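Local coordinates for oxysterol-binding protein homolog 1 (Saccharomyces cerevisiae, PDB 5H28) that carries sterols and other lipids between membranes without vesicles, its ankyrin-repeat domain, the part described here, targeting it to the nucleus-vacuole junction through NVJ1, at residues Asn112-Asn117 and Val138-Tyr143; Thr142-Thr147 and Ala173-Ile178; Arg152-Phe155 and Gly161-Glu164; Val189-Val194 and Ile223-Lys228. All blocks are in the same frame, centred on the assembly; numbering follows the deposited sequence.

Contact 1. Residues Asn112-Asn117 and Val138-Tyr143; sequences NDCVLN and VKRSTY
Arg-140 reaches from helix 130-156 to Asp-113 and Cys-114, which sit at the centre of a type I beta turn, Asn-112 to Val-115, in the loop that follows helix 99-106. From CB onward the arginine runs beside one carboxylate oxygen: CB lies 3.9 Å from Asp-113 OD2, and CG and CD pass it a little farther off. A chi1 of 171° extends the chain away from its own N and toward the turn, before the bend at chi3. NE gives its hydrogen to Asp-113 OD2 over 3.0 Å, a salt bridge that lies in the guanidinium plane but meets the carboxylate from above its own plane; the two planes stand almost perpendicular, 87° apart. NH1 comes 2.7 Å from Asp-113 O, at an angle too poor for a hydrogen bond, while Cys-114 SG lies over one guanidinium face, toward the rim, 3.5 Å from NH1. NH2 is hydrogen-bonded to Gln-122. Inside the turn, Asn-112 OD1 accepts from Cys-114 N at 3.0 Å, an Asx turn. A leucine in place of Arg-140 would probably leave Asp-113 without one of its two cationic partners and the sulfur of Cys-114 without the guanidinium face it packs on. Because OD1 of buried Asp-113 also forms a salt bridge with Arg-171, its carboxylate is shared between two arginines, which probably helps keep it ionised and joins the ankyrin-repeat loop to the helix.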
loop_
_atom_site.group_PDB
_atom_site.type_symbol
_atom_site.label_atom_id
_atom_site.label_comp_id
_atom_site.label_asym_id
_atom_site.label_seq_id
_atom_site.Cartn_x
_atom_site.Cartn_y
_atom_site.Cartn_z
ATOM N N ASN A 112 -2.971 4.777 -2.240
ATOM C CA ASN A 112 -1.570 4.395 -2.352
ATOM C C ASN A 112 -0.865 5.619 -2.923
ATOM O O ASN A 112 -0.850 5.823 -4.140
ATOM C CB ASN A 112 -1.356 3.210 -3.295
ATOM C CG ASN A 112 0.108 2.815 -3.383
ATOM O OD1 ASN A 112 0.965 3.452 -2.769
ATOM N ND2 ASN A 112 0.405 1.770 -4.145
ATOM N N ASP A 113 -0.296 6.439 -2.044
ATOM C CA ASP A 113 0.388 7.653 -2.466
ATOM C C ASP A 113 1.804 7.419 -2.984
ATOM O O ASP A 113 2.529 8.370 -3.245
ATOM C CB ASP A 113 0.398 8.679 -1.318
ATOM C CG ASP A 113 1.100 8.171 -0.066
ATOM O OD1 ASP A 113 1.247 6.943 0.089
ATOM O OD2 ASP A 113 1.491 9.010 0.779
ATOM N N CYS A 114 2.186 6.156 -3.156
ATOM C CA CYS A 114 3.527 5.840 -3.644
ATOM C C CYS A 114 3.571 5.451 -5.115
ATOM O O CYS A 114 4.634 5.131 -5.639
ATOM C CB CYS A 114 4.147 4.719 -2.813
ATOM S SG CYS A 114 4.536 5.205 -1.127
ATOM N N VAL A 115 2.424 5.469 -5.782
ATOM C CA VAL A 115 2.377 5.119 -7.195
ATOM C C VAL A 115 3.227 6.092 -8.019
ATOM O O VAL A 115 3.175 7.306 -7.820
ATOM C CB VAL A 115 0.923 5.139 -7.721
ATOM C CG1 VAL A 115 0.902 4.839 -9.212
ATOM C CG2 VAL A 115 0.083 4.109 -6.970
ATOM N N LEU A 116 4.013 5.552 -8.947
ATOM C CA LEU A 116 4.858 6.382 -9.801
ATOM C C LEU A 116 4.219 6.488 -11.179
ATOM O O LEU A 116 3.679 5.506 -11.686
ATOM C CB LEU A 116 6.250 5.753 -9.946
ATOM C CG LEU A 116 7.015 5.469 -8.653
ATOM C CD1 LEU A 116 8.311 4.732 -8.965
ATOM C CD2 LEU A 116 7.293 6.772 -7.940
ATOM N N ASN A 117 4.254 7.676 -11.777
ATOM C CA ASN A 117 3.699 7.824 -13.118
ATOM C C ASN A 117 4.794 7.450 -14.121
ATOM O O ASN A 117 5.869 6.999 -13.717
ATOM C CB ASN A 117 3.155 9.251 -13.360
ATOM C CG ASN A 117 4.219 10.331 -13.265
ATOM O OD1 ASN A 117 5.412 10.051 -13.268
ATOM N ND2 ASN A 117 3.778 11.588 -13.198
ATOM N N VAL A 138 3.734 15.509 5.685
ATOM C CA VAL A 138 3.356 15.310 7.074
ATOM C C VAL A 138 2.344 14.177 7.199
ATOM O O VAL A 138 2.457 13.341 8.095
ATOM C CB VAL A 138 2.780 16.607 7.686
ATOM C CG1 VAL A 138 2.306 16.353 9.109
ATOM C CG2 VAL A 138 3.849 17.693 7.681
ATOM N N LYS A 139 1.363 14.131 6.301
ATOM C CA LYS A 139 0.371 13.062 6.357
ATOM C C LYS A 139 1.037 11.710 6.126
ATOM O O LYS A 139 0.704 10.722 6.780
ATOM C CB LYS A 139 -0.738 13.291 5.327
ATOM C CG LYS A 139 -1.789 14.292 5.782
ATOM C CD LYS A 139 -2.916 14.401 4.775
ATOM C CE LYS A 139 -4.073 15.216 5.322
ATOM N NZ LYS A 139 -4.699 14.558 6.509
ATOM N N ARG A 140 1.990 11.660 5.204
ATOM C CA ARG A 140 2.684 10.406 4.956
ATOM C C ARG A 140 3.498 9.988 6.177
ATOM O O ARG A 140 3.494 8.814 6.557
ATOM C CB ARG A 140 3.617 10.510 3.748
ATOM C CG ARG A 140 4.510 9.279 3.614
ATOM C CD ARG A 140 5.318 9.263 2.335
ATOM N NE ARG A 140 4.480 9.041 1.164
ATOM C CZ ARG A 140 4.954 8.910 -0.069
ATOM N NH1 ARG A 140 4.126 8.714 -1.083
ATOM N NH2 ARG A 140 6.260 8.973 -0.286
ATOM N N SER A 141 4.190 10.942 6.799
ATOM C CA SER A 141 5.010 10.617 7.962
ATOM C C SER A 141 4.154 10.080 9.102
ATOM O O SER A 141 4.561 9.155 9.810
ATOM C CB SER A 141 5.826 11.837 8.418
ATOM O OG SER A 141 5.002 12.899 8.863
ATOM N N THR A 142 2.960 10.640 9.265
ATOM C CA THR A 142 2.060 10.186 10.314
ATOM C C THR A 142 1.618 8.758 10.012
ATOM O O THR A 142 1.619 7.897 10.896
ATOM C CB THR A 142 0.823 11.104 10.423
ATOM O OG1 THR A 142 1.240 12.410 10.843
ATOM C CG2 THR A 142 -0.169 10.552 11.431
ATOM N N TYR A 143 1.258 8.502 8.759
ATOM C CA TYR A 143 0.825 7.168 8.359
ATOM C C TYR A 143 1.946 6.149 8.553
ATOM O O TYR A 143 1.706 5.027 8.998
ATOM C CB TYR A 143 0.387 7.152 6.892
ATOM C CG TYR A 143 0.027 5.767 6.410
ATOM C CD1 TYR A 143 -1.189 5.180 6.759
ATOM C CD2 TYR A 143 0.925 5.022 5.649
ATOM C CE1 TYR A 143 -1.500 3.885 6.363
ATOM C CE2 TYR A 143 0.625 3.724 5.249
ATOM C CZ TYR A 143 -0.590 3.162 5.611
ATOM O OH TYR A 143 -0.897 1.878 5.227
#

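Contact 2. Residues Thr142-Thr147 and Ala173-Ile178; sequences TYVAET and AELLDI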
loop_
_atom_site.group_PDB
_atom_site.type_symbol
_atom_site.label_atom_id
_atom_site.label_comp_id
_atom_site.label_asym_id
_atom_site.label_seq_id
_atom_site.Cartn_x
_atom_site.Cartn_y
_atom_site.Cartn_z
ATOM N N THR A 142 2.960 10.640 9.265
ATOM C CA THR A 142 2.060 10.186 10.314
ATOM C C THR A 142 1.618 8.758 10.012
ATOM O O THR A 142 1.619 7.897 10.896
ATOM C CB THR A 142 0.823 11.104 10.423
ATOM O OG1 THR A 142 1.240 12.410 10.843
ATOM C CG2 THR A 142 -0.169 10.552 11.431
ATOM N N TYR A 143 1.258 8.502 8.759
ATOM C CA TYR A 143 0.825 7.168 8.359
ATOM C C TYR A 143 1.946 6.149 8.553
ATOM O O TYR A 143 1.706 5.027 8.998
ATOM C CB TYR A 143 0.387 7.152 6.892
ATOM C CG TYR A 143 0.027 5.767 6.410
ATOM C CD1 TYR A 143 -1.189 5.180 6.759
ATOM C CD2 TYR A 143 0.925 5.022 5.649
ATOM C CE1 TYR A 143 -1.500 3.885 6.363
ATOM C CE2 TYR A 143 0.625 3.724 5.249
ATOM C CZ TYR A 143 -0.590 3.162 5.611
ATOM O OH TYR A 143 -0.897 1.878 5.227
ATOM N N VAL A 144 3.169 6.533 8.202
ATOM C CA VAL A 144 4.309 5.641 8.350
ATOM C C VAL A 144 4.504 5.255 9.816
ATOM O O VAL A 144 4.718 4.083 10.133
ATOM C CB VAL A 144 5.598 6.300 7.799
ATOM C CG1 VAL A 144 6.825 5.487 8.196
ATOM C CG2 VAL A 144 5.511 6.398 6.281
ATOM N N ALA A 145 4.415 6.236 10.708
ATOM C CA ALA A 145 4.586 5.966 12.131
ATOM C C ALA A 145 3.464 5.079 12.662
ATOM O O ALA A 145 3.712 4.139 13.420
ATOM C CB ALA A 145 4.641 7.276 12.917
ATOM N N GLU A 146 2.230 5.365 12.264
ATOM C CA GLU A 146 1.103 4.565 12.733
ATOM C C GLU A 146 1.150 3.139 12.194
ATOM O O GLU A 146 0.765 2.198 12.884
ATOM C CB GLU A 146 -0.219 5.239 12.367
ATOM C CG GLU A 146 -0.457 6.525 13.148
ATOM C CD GLU A 146 -1.784 7.181 12.828
ATOM O OE1 GLU A 146 -2.139 8.162 13.514
ATOM O OE2 GLU A 146 -2.471 6.722 11.891
ATOM N N THR A 147 1.637 2.977 10.969
ATOM C CA THR A 147 1.736 1.652 10.368
ATOM C C THR A 147 2.860 0.844 11.020
ATOM O O THR A 147 2.756 -0.375 11.159
ATOM C CB THR A 147 1.946 1.771 8.845
ATOM O OG1 THR A 147 0.744 2.282 8.255
ATOM C CG2 THR A 147 2.267 0.415 8.223
ATOM N N ALA A 173 3.715 -1.767 0.843
ATOM C CA ALA A 173 4.816 -2.399 0.129
ATOM C C ALA A 173 6.016 -1.452 0.076
ATOM O O ALA A 173 7.163 -1.895 0.072
ATOM C CB ALA A 173 4.377 -2.770 -1.277
ATOM N N GLU A 174 5.746 -0.148 0.045
ATOM C CA GLU A 174 6.807 0.854 -0.007
ATOM C C GLU A 174 6.957 1.691 1.262
ATOM O O GLU A 174 8.008 2.294 1.484
ATOM C CB GLU A 174 6.590 1.798 -1.194
ATOM C CG GLU A 174 7.510 1.546 -2.382
ATOM C CD GLU A 174 7.322 0.174 -2.996
ATOM O OE1 GLU A 174 6.206 -0.117 -3.477
ATOM O OE2 GLU A 174 8.292 -0.614 -2.998
ATOM N N LEU A 175 5.922 1.738 2.098
ATOM C CA LEU A 175 5.996 2.542 3.316
ATOM C C LEU A 175 6.320 1.775 4.592
ATOM O O LEU A 175 6.501 2.373 5.652
ATOM C CB LEU A 175 4.708 3.346 3.499
ATOM C CG LEU A 175 4.503 4.416 2.420
ATOM C CD1 LEU A 175 3.295 5.261 2.770
ATOM C CD2 LEU A 175 5.747 5.290 2.305
ATOM N N LEU A 176 6.376 0.453 4.489
ATOM C CA LEU A 176 6.728 -0.390 5.626
ATOM C C LEU A 176 7.792 -1.361 5.137
ATOM O O LEU A 176 7.508 -2.260 4.348
ATOM C CB LEU A 176 5.518 -1.172 6.148
ATOM C CG LEU A 176 5.859 -2.169 7.268
ATOM C CD1 LEU A 176 6.413 -1.420 8.478
ATOM C CD2 LEU A 176 4.621 -2.956 7.661
ATOM N N ASP A 177 9.023 -1.160 5.591
ATOM C CA ASP A 177 10.132 -2.015 5.195
ATOM C C ASP A 177 10.354 -3.087 6.252
ATOM O O ASP A 177 10.810 -2.799 7.359
ATOM C CB ASP A 177 11.398 -1.172 5.019
ATOM C CG ASP A 177 12.586 -1.984 4.542
ATOM O OD1 ASP A 177 12.422 -3.184 4.233
ATOM O OD2 ASP A 177 13.693 -1.412 4.472
ATOM N N ILE A 178 10.031 -4.325 5.897
ATOM C CA ILE A 178 10.181 -5.448 6.813
ATOM C C ILE A 178 11.643 -5.600 7.240
ATOM O O ILE A 178 11.931 -6.140 8.305
ATOM C CB ILE A 178 9.665 -6.761 6.155
ATOM C CG1 ILE A 178 9.549 -7.869 7.201
ATOM C CG2 ILE A 178 10.583 -7.180 5.014
ATOM C CD1 ILE A 178 8.866 -9.118 6.680
HETATM O O HOH W 1 5.746 2.068 8.379
#
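Leu-175, the last residue of helix 172-175, sets one methyl group against Tyr-143 and the other against Val-144 of helix 130-156, and its side chain crosses each of theirs at about a right angle. CD1 goes to the tyrosine, 3.7 Å from Tyr-143 CD2 and 4.0 Å from Tyr-143 CE2, approaching the ring obliquely. CD2 goes to the valine, with Val-144 CG2 4.1 Å away. A water molecule bridges the two backbones here, donating to Val-144 O at 2.9 Å and to Leu-175 O at 2.8 Å. Leucine CG stands beside its own backbone N, opposite the carbonyl carbon (chi1 -66°), and the fork beyond it opens onto both neighbours. The contact folds the chain back on the middle of the long helix 130-156 in this ankyrin-repeat domain, which has helices and no strands, after a connection that includes helix 160-167. One turn farther along helix 130-156, the methyl CG2 of Thr-147 meets Leu-176 CD2 at 4.1 Å, the two side chains slanting past one another. Leu-176 is the first residue to leave helical geometry, and it also packs on Ile-166, Leu-167 and Phe-151. Thr-147 OG1 lies above one face of the Tyr-143 ring, offset toward its rim; Arg-171 makes a cation-pi contact with the same ring, and the tyrosine hydroxyl is hydrogen-bonded to Asn-172.

Contact 3. Residues Arg152-Phe155 and Gly161-Glu164; sequences RTAF and GHLE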
loop_
_atom_site.group_PDB
_atom_site.type_symbol
_atom_site.label_atom_id
_atom_site.label_comp_id
_atom_site.label_asym_id
_atom_site.label_seq_id
_atom_site.Cartn_x
_atom_site.Cartn_y
_atom_site.Cartn_z
ATOM N N ARG A 152 3.993 -3.656 14.627
ATOM C CA ARG A 152 4.487 -4.125 15.928
ATOM C C ARG A 152 3.376 -4.800 16.722
ATOM O O ARG A 152 3.594 -5.830 17.359
ATOM C CB ARG A 152 5.041 -2.967 16.768
ATOM C CG ARG A 152 6.319 -2.318 16.234
ATOM C CD ARG A 152 7.026 -1.516 17.332
ATOM N NE ARG A 152 6.195 -0.450 17.898
ATOM C CZ ARG A 152 6.014 0.751 17.351
ATOM N NH1 ARG A 152 5.240 1.642 17.955
ATOM N NH2 ARG A 152 6.603 1.071 16.206
ATOM N N THR A 153 2.186 -4.211 16.694
ATOM C CA THR A 153 1.060 -4.781 17.421
ATOM C C THR A 153 0.751 -6.168 16.878
ATOM O O THR A 153 0.601 -7.128 17.641
ATOM C CB THR A 153 -0.190 -3.899 17.282
ATOM O OG1 THR A 153 0.067 -2.622 17.876
ATOM C CG2 THR A 153 -1.383 -4.543 17.981
ATOM N N ALA A 154 0.680 -6.270 15.555
ATOM C CA ALA A 154 0.369 -7.532 14.906
ATOM C C ALA A 154 1.419 -8.613 15.145
ATOM O O ALA A 154 1.061 -9.757 15.445
ATOM C CB ALA A 154 0.165 -7.316 13.414
ATOM N N PHE A 155 2.706 -8.292 15.030
ATOM C CA PHE A 155 3.666 -9.356 15.262
ATOM C C PHE A 155 3.889 -9.659 16.736
ATOM O O PHE A 155 4.148 -10.806 17.089
ATOM C CB PHE A 155 5.000 -9.153 14.485
ATOM C CG PHE A 155 5.860 -7.982 14.924
ATOM C CD1 PHE A 155 6.456 -7.944 16.184
ATOM C CD2 PHE A 155 6.180 -6.974 14.011
ATOM C CE1 PHE A 155 7.360 -6.929 16.517
ATOM C CE2 PHE A 155 7.078 -5.961 14.336
ATOM C CZ PHE A 155 7.672 -5.936 15.586
ATOM N N GLY A 161 -3.385 -13.194 10.941
ATOM C CA GLY A 161 -4.416 -12.634 10.088
ATOM C C GLY A 161 -4.145 -11.155 9.869
ATOM O O GLY A 161 -4.180 -10.658 8.744
ATOM N N HIS A 162 -3.866 -10.447 10.959
ATOM C CA HIS A 162 -3.580 -9.018 10.887
ATOM C C HIS A 162 -2.309 -8.776 10.071
ATOM O O HIS A 162 -2.262 -7.869 9.241
ATOM C CB HIS A 162 -3.423 -8.448 12.298
ATOM C CG HIS A 162 -3.445 -6.952 12.360
ATOM N ND1 HIS A 162 -3.357 -6.259 13.549
ATOM C CD2 HIS A 162 -3.529 -6.014 11.385
ATOM C CE1 HIS A 162 -3.383 -4.962 13.304
ATOM N NE2 HIS A 162 -3.487 -4.786 12.000
ATOM N N LEU A 163 -1.279 -9.590 10.302
ATOM C CA LEU A 163 -0.026 -9.449 9.561
ATOM C C LEU A 163 -0.248 -9.607 8.061
ATOM O O LEU A 163 0.358 -8.898 7.264
ATOM C CB LEU A 163 0.997 -10.484 10.033
ATOM C CG LEU A 163 1.642 -10.232 11.396
ATOM C CD1 LEU A 163 2.404 -11.472 11.837
ATOM C CD2 LEU A 163 2.573 -9.035 11.306
ATOM N N GLU A 164 -1.117 -10.543 7.686
ATOM C CA GLU A 164 -1.420 -10.775 6.278
ATOM C C GLU A 164 -2.004 -9.509 5.651
ATOM O O GLU A 164 -1.619 -9.116 4.551
ATOM C CB GLU A 164 -2.422 -11.921 6.127
ATOM C CG GLU A 164 -1.877 -13.317 6.403
ATOM C CD GLU A 164 -0.888 -13.787 5.350
ATOM O OE1 GLU A 164 -1.106 -13.502 4.154
ATOM O OE2 GLU A 164 0.101 -14.457 5.717
#
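Ala-154 and Leu-163 bring helix 130-156 and helix 160-167 close together, their CA atoms 5.7 Å apart; these are two successive helices of the ankyrin-repeat domain, joined by a short turn. The apolar contacts centre on one methyl group of the leucine: Leu-163 CD2 is 3.6 Å from Ala-154 CB and 4.0 Å from Phe-155 CB, and also lies against the backbone at Phe-155 N. A chi1 of -74° turns CG of Leu-163 away from the carbonyl carbon, and from there CD2 comes nearer the first helix. The phenylalanine ring itself leads away from Leu-163, folding over Arg-152 CA and meeting Phe-151 edge-to-face. The second kind of interaction is CH-pi: Ala-154 CB sits over the face of the His-162 imidazole, 4.0 Å from the ring centroid and 29° off its normal, with ND1 the nearest ring atom at 3.7 Å. At its other nitrogen, NE2, the imidazole is hydrogen-bonded to Glu-150, one helical turn before Ala-154. An alanine at Leu-163 is likely to leave a gap beside Ala-154 and Phe-155, and to take away packing against Met-201 and Trp-204 of helix 199-207. The small Ala-154 side chain lets the helices approach closely, and the Glu-150 bond would hold the imidazole turned so that its pi face meets the methyl while its NE2 edge keeps a polar partner.

Contact 4. Residues Val189-Val194 and Ile223-Lys228; sequences VLHEFV and IELVRK
Leu-225 and Val-194 carry most of this contact, in which helix 189-196, in the predicted third ankyrin repeat, receives a short 3-10 segment, 223-225, from the loop that precedes helix 241-256. Leu-225 projects toward the helix, and its side chain crosses that of Val-194 at about a right angle: Val-194 CG1 lies 3.9 Å from Leu-225 CB and equally near the leucine carbonyl carbon. The valine's chi1 of 166° turns this methyl to the seam, where it also meets Val-226 CG2 at 3.9 Å. Val-194 and Val-226 are buried, and helix 241-256 covers them further, with Leu-246 against the former and Leu-250 against the latter. The other end of the leucine goes to His-191, one turn earlier on the helix. Its methyl CD1 closes to 3.5 Å from His-191 CB and comes up to the imidazole at the ring edge, near the plane, with His-191 CD2 3.9 Å away. The leucine thus meets the histidine at its root and rim, leaving the polar tip to another partner: His-191 NE2 is hydrogen-bonded to the backbone oxygen of Lys-214, in the loop after helix 199-207. The backbones are joined by a single water, which donates one hydrogen to Val-194 O at 2.8 Å and the other to Leu-225 O at 2.9 Å.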
loop_
_atom_site.group_PDB
_atom_site.type_symbol
_atom_site.label_atom_id
_atom_site.label_comp_id
_atom_site.label_asym_id
_atom_site.label_seq_id
_atom_site.Cartn_x
_atom_site.Cartn_y
_atom_site.Cartn_z
ATOM N N VAL A 189 12.537 -6.757 12.777
ATOM C CA VAL A 189 11.663 -7.864 13.129
ATOM C C VAL A 189 12.200 -9.293 13.063
ATOM O O VAL A 189 12.005 -10.059 14.007
ATOM C CB VAL A 189 10.319 -7.744 12.360
ATOM C CG1 VAL A 189 10.516 -8.021 10.886
ATOM C CG2 VAL A 189 9.282 -8.673 12.976
ATOM N N LEU A 190 12.872 -9.673 11.983
ATOM C CA LEU A 190 13.394 -11.035 11.910
ATOM C C LEU A 190 14.336 -11.300 13.083
ATOM O O LEU A 190 14.213 -12.317 13.768
ATOM C CB LEU A 190 14.125 -11.279 10.580
ATOM C CG LEU A 190 14.745 -12.672 10.405
ATOM C CD1 LEU A 190 13.704 -13.753 10.707
ATOM C CD2 LEU A 190 15.296 -12.816 8.985
ATOM N N HIS A 191 15.264 -10.377 13.317
ATOM C CA HIS A 191 16.219 -10.518 14.411
ATOM C C HIS A 191 15.516 -10.727 15.748
ATOM O O HIS A 191 15.913 -11.583 16.542
ATOM C CB HIS A 191 17.115 -9.281 14.488
ATOM C CG HIS A 191 17.815 -8.968 13.203
ATOM N ND1 HIS A 191 17.134 -8.670 12.043
ATOM C CD2 HIS A 191 19.132 -8.912 12.894
ATOM C CE1 HIS A 191 18.003 -8.442 11.073
ATOM N NE2 HIS A 191 19.222 -8.583 11.563
ATOM N N GLU A 192 14.465 -9.951 15.990
ATOM C CA GLU A 192 13.736 -10.068 17.241
ATOM C C GLU A 192 13.106 -11.439 17.417
ATOM O O GLU A 192 13.099 -11.973 18.520
ATOM C CB GLU A 192 12.672 -8.977 17.345
ATOM C CG GLU A 192 13.268 -7.582 17.431
ATOM C CD GLU A 192 14.365 -7.492 18.475
ATOM O OE1 GLU A 192 14.085 -7.773 19.660
ATOM O OE2 GLU A 192 15.510 -7.143 18.119
ATOM N N PHE A 193 12.596 -12.032 16.343
ATOM C CA PHE A 193 11.991 -13.347 16.485
ATOM C C PHE A 193 13.011 -14.473 16.527
ATOM O O PHE A 193 12.714 -15.567 17.000
ATOM C CB PHE A 193 10.922 -13.559 15.415
ATOM C CG PHE A 193 9.624 -12.895 15.762
ATOM C CD1 PHE A 193 8.752 -13.484 16.677
ATOM C CD2 PHE A 193 9.309 -11.642 15.250
ATOM C CE1 PHE A 193 7.594 -12.834 17.080
ATOM C CE2 PHE A 193 8.150 -10.979 15.648
ATOM C CZ PHE A 193 7.289 -11.577 16.567
ATOM N N VAL A 194 14.221 -14.203 16.050
ATOM C CA VAL A 194 15.275 -15.203 16.136
ATOM C C VAL A 194 15.629 -15.275 17.628
ATOM O O VAL A 194 15.776 -16.362 18.198
ATOM C CB VAL A 194 16.515 -14.785 15.313
ATOM C CG1 VAL A 194 17.707 -15.653 15.686
ATOM C CG2 VAL A 194 16.223 -14.943 13.829
ATOM N N ILE A 223 21.468 -14.765 11.874
ATOM C CA ILE A 223 22.149 -16.002 12.243
ATOM C C ILE A 223 23.066 -15.856 13.461
ATOM O O ILE A 223 23.287 -16.816 14.204
ATOM C CB ILE A 223 22.964 -16.558 11.044
ATOM C CG1 ILE A 223 23.402 -17.996 11.326
ATOM C CG2 ILE A 223 24.181 -15.679 10.786
ATOM C CD1 ILE A 223 23.976 -18.702 10.116
ATOM N N GLU A 224 23.588 -14.654 13.675
ATOM C CA GLU A 224 24.481 -14.415 14.799
ATOM C C GLU A 224 23.719 -14.272 16.113
ATOM O O GLU A 224 24.320 -14.162 17.178
ATOM C CB GLU A 224 25.327 -13.166 14.531
ATOM C CG GLU A 224 26.086 -13.236 13.215
ATOM C CD GLU A 224 26.868 -11.972 12.915
ATOM O OE1 GLU A 224 26.297 -10.869 13.055
ATOM O OE2 GLU A 224 28.051 -12.083 12.526
ATOM N N LEU A 225 22.391 -14.285 16.032
ATOM C CA LEU A 225 21.549 -14.159 17.218
ATOM C C LEU A 225 21.014 -15.512 17.679
ATOM O O LEU A 225 20.254 -15.601 18.649
ATOM C CB LEU A 225 20.402 -13.188 16.934
ATOM C CG LEU A 225 20.872 -11.760 16.631
ATOM C CD1 LEU A 225 19.677 -10.888 16.267
ATOM C CD2 LEU A 225 21.603 -11.189 17.843
ATOM N N VAL A 226 21.405 -16.563 16.968
ATOM C CA VAL A 226 21.010 -17.919 17.325
ATOM C C VAL A 226 21.946 -18.342 18.455
ATOM O O VAL A 226 23.099 -17.903 18.498
ATOM C CB VAL A 226 21.198 -18.889 16.132
ATOM C CG1 VAL A 226 20.919 -20.319 16.567
ATOM C CG2 VAL A 226 20.270 -18.502 14.993
ATOM N N ARG A 227 21.452 -19.166 19.375
ATOM C CA ARG A 227 22.285 -19.643 20.478
ATOM C C ARG A 227 23.535 -20.293 19.902
ATOM O O ARG A 227 23.464 -21.016 18.909
ATOM C CB ARG A 227 21.545 -20.679 21.326
ATOM C CG ARG A 227 20.474 -20.135 22.249
ATOM C CD ARG A 227 20.119 -21.194 23.285
ATOM N NE ARG A 227 21.242 -21.463 24.183
ATOM C CZ ARG A 227 21.362 -22.551 24.939
ATOM N NH1 ARG A 227 20.426 -23.492 24.910
ATOM N NH2 ARG A 227 22.416 -22.697 25.731
ATOM N N LYS A 228 24.677 -20.037 20.527
ATOM C CA LYS A 228 25.934 -20.604 20.061
ATOM C C LYS A 228 26.009 -22.096 20.371
ATOM O O LYS A 228 26.510 -22.488 21.424
ATOM C CB LYS A 228 27.115 -19.890 20.725
ATOM C CG LYS A 228 27.123 -18.375 20.566
ATOM C CD LYS A 228 27.155 -17.950 19.106
ATOM C CE LYS A 228 27.469 -16.465 18.979
ATOM N NZ LYS A 228 26.566 -15.624 19.811
HETATM O O HOH W 2 18.070 -17.196 19.644
#

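Overall arrangement
From the N terminus, contact 1 comes first, closing the loop from the second predicted ankyrin repeat onto helix 130-156. Contact 2 starts on the stretch where contact 1 ends, sharing Thr-142 and Tyr-143, and returns helix 172-175 to the same helix; the two touch where Cys-114 SG packs on Leu-175 CG. Within the span of contact 2 lies contact 3, which closes the short turn between helices 130-156 and 160-167, so the long helix serves all three. Contact 4 follows in series, tying helix 189-196, in the predicted third repeat, to the loop before helix 241-256. It touches contact 2 through Ile-178 and Val-189, and contact 3 through Phe-155, which packs on Val-189 and Phe-193.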